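Local atomic coordinates of ATP-dependent 6-phosphofructokinase isozyme 2 (Escherichia coli, PDB entry 3CQD), a protein that catalyses the ATP-dependent phosphorylation of D-fructose 6-phosphate to fructose 1,6-bisphosphate, the first committing step of glycolysis, working as a homodimer. Residues N180-K185 with K217-V222; V252-S257 with A285-Q290. All coordinates share one frame; numbering follows the deposited sequence.

Contact 1. Residues N180-K185 with K217-V222. With ATP (adenosine-5'-triphosphate), chain I.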
ATOM      1  N   ASN B 180      39.686  10.462 -15.452  1.00 27.82           N
ATOM      2  CA  ASN B 180      40.717  10.142 -14.465  1.00 27.69           C
ATOM      3  C   ASN B 180      40.173   9.990 -13.055  1.00 26.18           C
ATOM      4  O   ASN B 180      40.916  10.113 -12.080  1.00 26.72           O
ATOM      5  CB  ASN B 180      41.830  11.191 -14.491  1.00 29.36           C
ATOM      6  CG  ASN B 180      42.469  11.304 -15.845  1.00 32.60           C
ATOM      7  OD1 ASN B 180      42.827  10.293 -16.454  1.00 35.24           O
ATOM      8  ND2 ASN B 180      42.588  12.527 -16.347  1.00 34.50           N
ATOM      9  N   ILE B 181      38.869   9.744 -12.958  1.00 24.16           N
ATOM     10  CA  ILE B 181      38.240   9.436 -11.687  1.00 22.42           C
ATOM     11  C   ILE B 181      38.841   8.121 -11.241  1.00 21.81           C
ATOM     12  O   ILE B 181      38.995   7.196 -12.042  1.00 21.37           O
ATOM     13  CB  ILE B 181      36.687   9.383 -11.790  1.00 21.67           C
ATOM     14  CG1 ILE B 181      36.137  10.748 -12.234  1.00 21.53           C
ATOM     15  CG2 ILE B 181      36.049   8.888 -10.463  1.00 21.06           C
ATOM     16  CD1 ILE B 181      36.482  11.909 -11.304  1.00 21.65           C
ATOM     17  N   GLU B 182      39.242   8.064  -9.979  1.00 21.06           N
ATOM     18  CA  GLU B 182      39.892   6.874  -9.463  1.00 20.70           C
ATOM     19  C   GLU B 182      38.921   5.710  -9.405  1.00 19.85           C
ATOM     20  O   GLU B 182      39.275   4.573  -9.738  1.00 19.43           O
ATOM     21  CB  GLU B 182      40.457   7.134  -8.068  1.00 21.04           C
ATOM     22  CG  GLU B 182      41.644   8.078  -8.056  1.00 22.07           C
ATOM     23  CD  GLU B 182      42.974   7.389  -8.285  1.00 23.66           C
ATOM     24  OE1 GLU B 182      43.985   8.119  -8.363  1.00 26.02           O
ATOM     25  OE2 GLU B 182      43.026   6.142  -8.394  1.00 24.29           O
ATOM     26  N   LEU B 183      37.703   5.997  -8.950  1.00 18.94           N
ATOM     27  CA  LEU B 183      36.708   4.958  -8.749  1.00 18.01           C
ATOM     28  C   LEU B 183      35.339   5.601  -8.831  1.00 17.14           C
ATOM     29  O   LEU B 183      35.110   6.675  -8.288  1.00 17.59           O
ATOM     30  CB  LEU B 183      36.931   4.270  -7.391  1.00 18.47           C
ATOM     31  CG  LEU B 183      36.156   3.067  -6.809  1.00 18.67           C
ATOM     32  CD1 LEU B 183      34.989   3.487  -5.962  1.00 22.19           C
ATOM     33  CD2 LEU B 183      35.742   2.036  -7.844  1.00 18.46           C
ATOM     34  N   VAL B 184      34.444   4.961  -9.561  1.00 15.99           N
ATOM     35  CA  VAL B 184      33.052   5.355  -9.564  1.00 15.06           C
ATOM     36  C   VAL B 184      32.272   4.088  -9.236  1.00 14.32           C
ATOM     37  O   VAL B 184      32.698   2.969  -9.617  1.00 14.27           O
ATOM     38  CB  VAL B 184      32.649   5.995 -10.907  1.00 15.20           C
ATOM     39  CG1 VAL B 184      32.781   5.004 -12.051  1.00 15.54           C
ATOM     40  CG2 VAL B 184      31.267   6.573 -10.840  1.00 14.96           C
ATOM     41  N   LYS B 185      31.180   4.260  -8.485  1.00 13.26           N
ATOM     42  CA  LYS B 185      30.320   3.146  -8.121  1.00 12.73           C
ATOM     43  C   LYS B 185      28.898   3.428  -8.544  1.00 12.34           C
ATOM     44  O   LYS B 185      28.068   3.778  -7.710  1.00 12.45           O
ATOM     45  CB  LYS B 185      30.341   2.833  -6.613  1.00 13.19           C
ATOM     46  CG  LYS B 185      29.566   1.533  -6.271  1.00 11.42           C
ATOM     47  CD  LYS B 185      28.886   1.570  -4.899  1.00 11.63           C
ATOM     48  CE  LYS B 185      27.614   2.426  -4.840  1.00 10.53           C
ATOM     49  NZ  LYS B 185      26.675   2.262  -5.998  1.00  9.98           N
ATOM     50  N   LYS B 217      37.394   7.777 -18.377  1.00 21.81           N
ATOM     51  CA  LYS B 217      36.538   8.503 -17.448  1.00 21.92           C
ATOM     52  C   LYS B 217      36.851   8.096 -16.029  1.00 20.81           C
ATOM     53  O   LYS B 217      36.933   8.938 -15.133  1.00 20.68           O
ATOM     54  CB  LYS B 217      35.065   8.253 -17.723  1.00 21.85           C
ATOM     55  CG  LYS B 217      34.522   9.038 -18.881  1.00 25.53           C
ATOM     56  CD  LYS B 217      33.073   8.651 -19.123  1.00 27.71           C
ATOM     57  CE  LYS B 217      32.612   9.201 -20.468  1.00 29.73           C
ATOM     58  NZ  LYS B 217      32.668  10.691 -20.484  1.00 32.32           N
ATOM     59  N   ALA B 218      37.043   6.790 -15.834  1.00 19.59           N
ATOM     60  CA  ALA B 218      37.338   6.269 -14.522  1.00 18.98           C
ATOM     61  C   ALA B 218      38.322   5.124 -14.643  1.00 18.74           C
ATOM     62  O   ALA B 218      38.211   4.316 -15.556  1.00 19.33           O
ATOM     63  CB  ALA B 218      36.043   5.816 -13.824  1.00 17.57           C
ATOM     64  N   LYS B 219      39.283   5.069 -13.726  1.00 18.60           N
ATOM     65  CA  LYS B 219      40.263   3.986 -13.667  1.00 19.75           C
ATOM     66  C   LYS B 219      39.607   2.668 -13.246  1.00 18.78           C
ATOM     67  O   LYS B 219      39.997   1.581 -13.705  1.00 18.56           O
ATOM     68  CB  LYS B 219      41.388   4.352 -12.685  1.00 19.89           C
ATOM     69  CG  LYS B 219      42.168   5.603 -13.070  1.00 21.99           C
ATOM     70  CD  LYS B 219      43.120   6.020 -11.939  1.00 24.31           C
ATOM     71  CE  LYS B 219      43.899   7.293 -12.281  1.00 30.00           C
ATOM     72  NZ  LYS B 219      45.150   6.975 -13.044  1.00 36.35           N
ATOM     73  N   ARG B 220      38.621   2.784 -12.358  1.00 17.61           N
ATOM     74  CA  ARG B 220      37.951   1.636 -11.767  1.00 17.13           C
ATOM     75  C   ARG B 220      36.475   1.949 -11.731  1.00 16.56           C
ATOM     76  O   ARG B 220      36.064   3.014 -11.282  1.00 16.14           O
ATOM     77  CB  ARG B 220      38.431   1.353 -10.343  1.00 17.23           C
ATOM     78  CG  ARG B 220      39.936   1.258 -10.156  1.00 18.51           C
ATOM     79  CD  ARG B 220      40.238   1.420  -8.681  1.00 21.07           C
ATOM     80  NE  ARG B 220      41.664   1.470  -8.407  1.00 19.79           N
ATOM     81  CZ  ARG B 220      42.420   2.552  -8.553  1.00 20.87           C
ATOM     82  NH1 ARG B 220      41.888   3.697  -8.993  1.00 17.04           N
ATOM     83  NH2 ARG B 220      43.722   2.479  -8.269  1.00 19.41           N
ATOM     84  N   VAL B 221      35.691   1.018 -12.241  1.00 15.59           N
ATOM     85  CA  VAL B 221      34.256   1.139 -12.204  1.00 14.82           C
ATOM     86  C   VAL B 221      33.768  -0.050 -11.421  1.00 14.51           C
ATOM     87  O   VAL B 221      34.028  -1.180 -11.799  1.00 15.38           O
ATOM     88  CB  VAL B 221      33.642   1.137 -13.612  1.00 15.39           C
ATOM     89  CG1 VAL B 221      32.096   1.056 -13.529  1.00 13.38           C
ATOM     90  CG2 VAL B 221      34.051   2.394 -14.374  1.00 13.70           C
ATOM     91  N   VAL B 222      33.102   0.207 -10.305  1.00 14.53           N
ATOM     92  CA  VAL B 222      32.444  -0.865  -9.573  1.00 14.33           C
ATOM     93  C   VAL B 222      30.946  -0.698  -9.721  1.00 14.10           C
ATOM     94  O   VAL B 222      30.344   0.173  -9.091  1.00 14.38           O
ATOM     95  CB  VAL B 222      32.884  -0.927  -8.097  1.00 14.20           C
ATOM     96  CG1 VAL B 222      32.194  -2.114  -7.382  1.00 13.48           C
ATOM     97  CG2 VAL B 222      34.404  -1.111  -8.015  1.00 14.69           C
TER
HETATM   98  PG  ATP I 311      22.162   2.925  -2.212  1.00 12.35           P
HETATM   99  O1G ATP I 311      22.740   4.150  -2.852  1.00 11.03           O
HETATM  100  O2G ATP I 311      22.449   2.796  -0.734  1.00 13.51           O
HETATM  101  O3G ATP I 311      20.745   2.698  -2.630  1.00 12.50           O
HETATM  102  PB  ATP I 311      23.285   1.464  -4.347  1.00 10.33           P
HETATM  103  O1B ATP I 311      22.018   1.296  -5.107  1.00 10.08           O
HETATM  104  O2B ATP I 311      24.185   2.613  -4.797  1.00 14.22           O
HETATM  105  O3B ATP I 311      22.978   1.676  -2.796  1.00 11.37           O
HETATM  106  PA  ATP I 311      23.620  -1.411  -4.161  1.00 10.80           P
HETATM  107  O1A ATP I 311      22.140  -1.502  -3.983  1.00 10.11           O
HETATM  108  O2A ATP I 311      24.219  -2.179  -5.284  1.00 13.13           O
HETATM  109  O3A ATP I 311      24.145   0.120  -4.317  1.00 12.02           O
HETATM  110  O5' ATP I 311      24.321  -1.734  -2.772  1.00 10.19           O
HETATM  111  C5' ATP I 311      25.742  -1.660  -2.583  1.00  8.41           C
HETATM  112  C4' ATP I 311      26.129  -3.042  -2.067  1.00  9.50           C
HETATM  113  O4' ATP I 311      25.289  -3.349  -0.948  1.00  9.28           O
HETATM  114  C3' ATP I 311      25.867  -4.208  -3.013  1.00  7.03           C
HETATM  115  O3' ATP I 311      26.834  -4.392  -4.040  1.00 10.30           O
HETATM  116  C2' ATP I 311      25.808  -5.365  -2.041  1.00 10.57           C
HETATM  117  O2' ATP I 311      27.091  -5.743  -1.546  1.00 11.38           O
HETATM  118  C1' ATP I 311      25.083  -4.754  -0.851  1.00 10.04           C
HETATM  119  N9  ATP I 311      23.649  -5.010  -1.016  1.00 11.45           N
HETATM  120  C8  ATP I 311      22.743  -4.147  -1.478  1.00 12.04           C
HETATM  121  N7  ATP I 311      21.522  -4.692  -1.514  1.00 10.83           N
HETATM  122  C5  ATP I 311      21.643  -5.930  -1.058  1.00 12.53           C
HETATM  123  C6  ATP I 311      20.722  -7.036  -0.850  1.00 10.94           C
HETATM  124  N6  ATP I 311      19.409  -6.865  -1.139  1.00 12.07           N
HETATM  125  N1  ATP I 311      21.245  -8.164  -0.334  1.00 11.85           N
HETATM  126  C2  ATP I 311      22.554  -8.309  -0.055  1.00 12.27           C
HETATM  127  N3  ATP I 311      23.461  -7.338  -0.244  1.00 12.48           N
HETATM  128  C4  ATP I 311      23.049  -6.150  -0.722  1.00 12.28           C
HETATM  129  O   HOH W   1      45.576   4.431  -9.453  1.00 29.66           O
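I181 and V184 pair with A218 and V221 in parallel register, two single beta bridges separated by a break. Backbone bonds set the pairing. I181 N gives to K217 O, and K219 N returns a nearly straight bond to I181 O (2.7 Å, 164°). Past the break, V184 N gives to R220 O and V222 N to V184 O (2.9 Å). At E182 and K219 the backbone turns helical, which interrupts the strand pairing between the bridges.

The charged chemistry gathers in that gap. The side chains of E182 and R220 run side by side in the same direction, their carboxylate and guanidinium planes 28° apart. R220 NH1 makes a salt bridge to E182 OE2 (2.8 Å) and also bonds E182 O (2.9 Å), which lies in the guanidinium plane. The arm, extended from CG to NE, arches over that carbonyl. A water joins R220 NH2 to OE2, while OE1 pairs with R162. A leucine in place of R220 would probably leave E182 O and OE2 without their shared donor and the carboxylate freer to turn.

Apolar contacts lie on both sides of the paired strands. L183 CD2 presses on V222 CG2, a tight 3.4 Å. V184 CG1 meets both the A218 methyl (3.8 Å) and V221 CG2 (3.7 Å), on the side lined by helix 169-178.

At the far end, K185 CG skirts V222 O before the chain bends, and NZ reaches ATP O2B (2.8 Å) and S224 OG. The pairing lets strand 221-224 continue the parallel central sheet of the ribokinase-like fold beyond strand 183-184. E182, bonded by both R220 and R162, probably balances part of their charge where the pairing breaks, and K185 probably offsets phosphate charge.

Contact 2. Residues V252-S257 with A285-Q290. With ATP (adenosine-5'-triphosphate), chain I.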
ATOM      1  N   VAL B 252      19.127   0.405   3.182  1.00 18.66           N
ATOM      2  CA  VAL B 252      19.586   1.725   3.571  1.00 18.34           C
ATOM      3  C   VAL B 252      21.071   1.691   3.911  1.00 17.63           C
ATOM      4  O   VAL B 252      21.522   0.885   4.729  1.00 18.32           O
ATOM      5  CB  VAL B 252      18.769   2.303   4.729  1.00 19.71           C
ATOM      6  CG1 VAL B 252      19.173   3.747   4.988  1.00 20.24           C
ATOM      7  CG2 VAL B 252      17.265   2.205   4.411  1.00 21.01           C
ATOM      8  N   GLY B 253      21.827   2.558   3.250  1.00 16.41           N
ATOM      9  CA  GLY B 253      23.230   2.719   3.532  1.00 16.00           C
ATOM     10  C   GLY B 253      24.130   1.708   2.869  1.00 14.29           C
ATOM     11  O   GLY B 253      25.336   1.737   3.078  1.00 14.66           O
ATOM     12  N   ALA B 254      23.547   0.809   2.069  1.00 14.50           N
ATOM     13  CA  ALA B 254      24.305  -0.196   1.348  1.00 13.24           C
ATOM     14  C   ALA B 254      25.383   0.447   0.458  1.00 13.01           C
ATOM     15  O   ALA B 254      26.568   0.078   0.521  1.00 12.09           O
ATOM     16  CB  ALA B 254      23.380  -1.077   0.525  1.00 12.60           C
ATOM     17  N   GLY B 255      24.953   1.383  -0.382  1.00 12.65           N
ATOM     18  CA  GLY B 255      25.832   1.969  -1.396  1.00 12.33           C
ATOM     19  C   GLY B 255      26.940   2.794  -0.762  1.00 12.48           C
ATOM     20  O   GLY B 255      28.090   2.701  -1.155  1.00 12.18           O
ATOM     21  N   ASP B 256      26.585   3.622   0.213  1.00 13.04           N
ATOM     22  CA  ASP B 256      27.587   4.439   0.908  1.00 14.13           C
ATOM     23  C   ASP B 256      28.562   3.589   1.674  1.00 13.66           C
ATOM     24  O   ASP B 256      29.756   3.900   1.713  1.00 13.53           O
ATOM     25  CB  ASP B 256      26.914   5.424   1.847  1.00 14.78           C
ATOM     26  CG  ASP B 256      26.127   6.464   1.099  1.00 14.99           C
ATOM     27  OD1 ASP B 256      25.110   6.933   1.640  1.00 16.48           O
ATOM     28  OD2 ASP B 256      26.515   6.784  -0.046  1.00 15.56           O
ATOM     29  N   SER B 257      28.043   2.523   2.292  1.00 13.51           N
ATOM     30  CA  SER B 257      28.877   1.593   3.052  1.00 13.40           C
ATOM     31  C   SER B 257      29.904   0.931   2.152  1.00 13.06           C
ATOM     32  O   SER B 257      31.080   0.853   2.493  1.00 13.25           O
ATOM     33  CB  SER B 257      28.037   0.522   3.761  1.00 12.38           C
ATOM     34  OG  SER B 257      27.236   1.109   4.769  1.00 13.18           O
ATOM     35  N   ALA B 285      26.864  -5.939   4.742  1.00 12.72           N
ATOM     36  CA  ALA B 285      26.797  -5.735   6.200  1.00 14.10           C
ATOM     37  C   ALA B 285      25.704  -4.735   6.549  1.00 14.53           C
ATOM     38  O   ALA B 285      24.917  -4.973   7.470  1.00 15.34           O
ATOM     39  CB  ALA B 285      28.132  -5.291   6.767  1.00 14.16           C
ATOM     40  N   ALA B 286      25.650  -3.636   5.789  1.00 13.78           N
ATOM     41  CA  ALA B 286      24.638  -2.587   5.959  1.00 15.15           C
ATOM     42  C   ALA B 286      23.213  -3.108   5.843  1.00 16.19           C
ATOM     43  O   ALA B 286      22.332  -2.629   6.524  1.00 17.71           O
ATOM     44  CB  ALA B 286      24.866  -1.436   4.974  1.00 13.76           C
ATOM     45  N   THR B 287      22.995  -4.088   4.971  1.00 17.30           N
ATOM     46  CA  THR B 287      21.668  -4.623   4.724  1.00 18.62           C
ATOM     47  C   THR B 287      21.152  -5.512   5.852  1.00 21.01           C
ATOM     48  O   THR B 287      19.972  -5.848   5.879  1.00 22.09           O
ATOM     49  CB  THR B 287      21.612  -5.481   3.453  1.00 18.69           C
ATOM     50  OG1 THR B 287      22.300  -6.713   3.693  1.00 18.94           O
ATOM     51  CG2 THR B 287      22.216  -4.750   2.277  1.00 15.54           C
ATOM     52  N   LEU B 288      22.029  -5.896   6.771  1.00 22.13           N
ATOM     53  CA  LEU B 288      21.647  -6.822   7.828  1.00 25.48           C
ATOM     54  C   LEU B 288      20.657  -6.213   8.827  1.00 28.25           C
ATOM     55  O   LEU B 288      19.894  -6.939   9.437  1.00 30.53           O
ATOM     56  CB  LEU B 288      22.876  -7.383   8.549  1.00 25.13           C
ATOM     57  CG  LEU B 288      23.948  -8.041   7.670  1.00 24.78           C
ATOM     58  CD1 LEU B 288      25.084  -8.536   8.522  1.00 26.37           C
ATOM     59  CD2 LEU B 288      23.374  -9.175   6.820  1.00 27.35           C
ATOM     60  N   ASN B 289      20.670  -4.891   8.966  1.00 29.60           N
ATOM     61  CA  ASN B 289      19.794  -4.183   9.918  1.00 32.83           C
ATOM     62  C   ASN B 289      18.977  -3.091   9.263  1.00 33.05           C
ATOM     63  O   ASN B 289      19.452  -2.447   8.327  1.00 31.27           O
ATOM     64  CB  ASN B 289      20.634  -3.519  11.014  1.00 33.52           C
ATOM     65  CG  ASN B 289      21.325  -4.523  11.907  1.00 36.53           C
ATOM     66  OD1 ASN B 289      20.681  -5.187  12.725  1.00 40.65           O
ATOM     67  ND2 ASN B 289      22.647  -4.623  11.775  1.00 36.28           N
ATOM     68  N   GLN B 290      17.768  -2.855   9.785  1.00 35.53           N
ATOM     69  CA  GLN B 290      17.018  -1.629   9.458  1.00 36.45           C
ATOM     70  C   GLN B 290      17.668  -0.413  10.160  1.00 36.70           C
ATOM     71  O   GLN B 290      18.574  -0.577  10.981  1.00 36.68           O
ATOM     72  CB  GLN B 290      15.525  -1.772   9.792  1.00 38.82           C
ATOM     73  CG  GLN B 290      14.733  -2.649   8.801  1.00 38.60           C
ATOM     74  CD  GLN B 290      13.215  -2.565   8.992  1.00 41.97           C
ATOM     75  OE1 GLN B 290      12.706  -2.681  10.110  1.00 43.86           O
ATOM     76  NE2 GLN B 290      12.488  -2.373   7.891  1.00 41.46           N
TER
HETATM   77  PG  ATP I 311      22.162   2.925  -2.212  1.00 12.35           P
HETATM   78  O1G ATP I 311      22.740   4.150  -2.852  1.00 11.03           O
HETATM   79  O2G ATP I 311      22.449   2.796  -0.734  1.00 13.51           O
HETATM   80  O3G ATP I 311      20.745   2.698  -2.630  1.00 12.50           O
HETATM   81  PB  ATP I 311      23.285   1.464  -4.347  1.00 10.33           P
HETATM   82  O1B ATP I 311      22.018   1.296  -5.107  1.00 10.08           O
HETATM   83  O2B ATP I 311      24.185   2.613  -4.797  1.00 14.22           O
HETATM   84  O3B ATP I 311      22.978   1.676  -2.796  1.00 11.37           O
HETATM   85  PA  ATP I 311      23.620  -1.411  -4.161  1.00 10.80           P
HETATM   86  O1A ATP I 311      22.140  -1.502  -3.983  1.00 10.11           O
HETATM   87  O2A ATP I 311      24.219  -2.179  -5.284  1.00 13.13           O
HETATM   88  O3A ATP I 311      24.145   0.120  -4.317  1.00 12.02           O
HETATM   89  O5' ATP I 311      24.321  -1.734  -2.772  1.00 10.19           O
HETATM   90  C5' ATP I 311      25.742  -1.660  -2.583  1.00  8.41           C
HETATM   91  C4' ATP I 311      26.129  -3.042  -2.067  1.00  9.50           C
HETATM   92  O4' ATP I 311      25.289  -3.349  -0.948  1.00  9.28           O
HETATM   93  C3' ATP I 311      25.867  -4.208  -3.013  1.00  7.03           C
HETATM   94  O3' ATP I 311      26.834  -4.392  -4.040  1.00 10.30           O
HETATM   95  C2' ATP I 311      25.808  -5.365  -2.041  1.00 10.57           C
HETATM   96  O2' ATP I 311      27.091  -5.743  -1.546  1.00 11.38           O
HETATM   97  C1' ATP I 311      25.083  -4.754  -0.851  1.00 10.04           C
HETATM   98  N9  ATP I 311      23.649  -5.010  -1.016  1.00 11.45           N
HETATM   99  C8  ATP I 311      22.743  -4.147  -1.478  1.00 12.04           C
HETATM  100  N7  ATP I 311      21.522  -4.692  -1.514  1.00 10.83           N
HETATM  101  C5  ATP I 311      21.643  -5.930  -1.058  1.00 12.53           C
HETATM  102  C6  ATP I 311      20.722  -7.036  -0.850  1.00 10.94           C
HETATM  103  N6  ATP I 311      19.409  -6.865  -1.139  1.00 12.07           N
HETATM  104  N1  ATP I 311      21.245  -8.164  -0.334  1.00 11.85           N
HETATM  105  C2  ATP I 311      22.554  -8.309  -0.055  1.00 12.27           C
HETATM  106  N3  ATP I 311      23.461  -7.338  -0.244  1.00 12.48           N
HETATM  107  C4  ATP I 311      23.049  -6.150  -0.722  1.00 12.28           C
HETATM  108  O   HOH W   2      20.385  -0.952   6.150  1.00 36.70           O
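A254 and T287 bring their methyl groups to 4.2 Å (A254 CB to T287 CG2) above one side of the ATP. The flat group here is the adenine: T287 CG2 stands over its face, almost directly above ATP C4 at 3.4 Å, and A254 CB sits on the same side but beyond the C8 edge, against ribose O4' (3.3 Å). With OG1 between backbone N and carbonyl carbon (chi1 72°), the T287 hydroxyl is turned to S284 O and CG2 is left over the base. A second flat group, the G253 peptide, has its oxygen gripped from opposite faces by S257 OG (2.6 Å from G253 O) and S257 N.

Between the helices the contact is small, a methyl set against polar backbone and hydroxyl oxygens. A286 CB points into helix 254-267, resting on S257 OG (3.5 Å), the G253 carbonyl and A254 CA; no hydrogen bond crosses directly. Instead, V252 O and A286 O converge on one water, 2.6 Å from V252 O. Both residues, with N289, belong to the potassium site; more acceptors surround this water than it has protons for, which is consistent with a site that can hold a cation.

G253, at positive phi, is the N-cap, and G255 N bonds ATP O2G (2.9 Å, 157°). A beta carbon on G255 would run into ATP O3B. This glycine-rich turn opening a helix is the anion hole of the ribokinase family, and the same turn carries D256, probably the catalytic residue, as in relatives. A254 and T287 line one side of the adenosine, while the start of helix 254-267 meets the gamma-phosphate. The neighbouring carbonyls that gather at the potassium site probably tie ion binding to the geometry of the anion hole.

Overall arrangement
Both contacts are mainly buried and both reach the same ATP, but they sit at different levels of the fold, their centres about 22 Å apart. Contact 1 joins strand 183-184, outermost in the parallel sheet, to strand 221-224, and carries exposed residues at its N180 and K219 end; contact 2 joins the start of helix 254-267 to the C-terminal part of helix 272-287, with every touching residue buried. Interrupted parallel strand pairing and an ion pair mark the first, whereas small apolar groups and carbonyls around a shared water mark the second. Helix 254-267 links them: V222 and R220 pack against it, and K185 CE lies 3.7 Å from G255 O beside the phosphates.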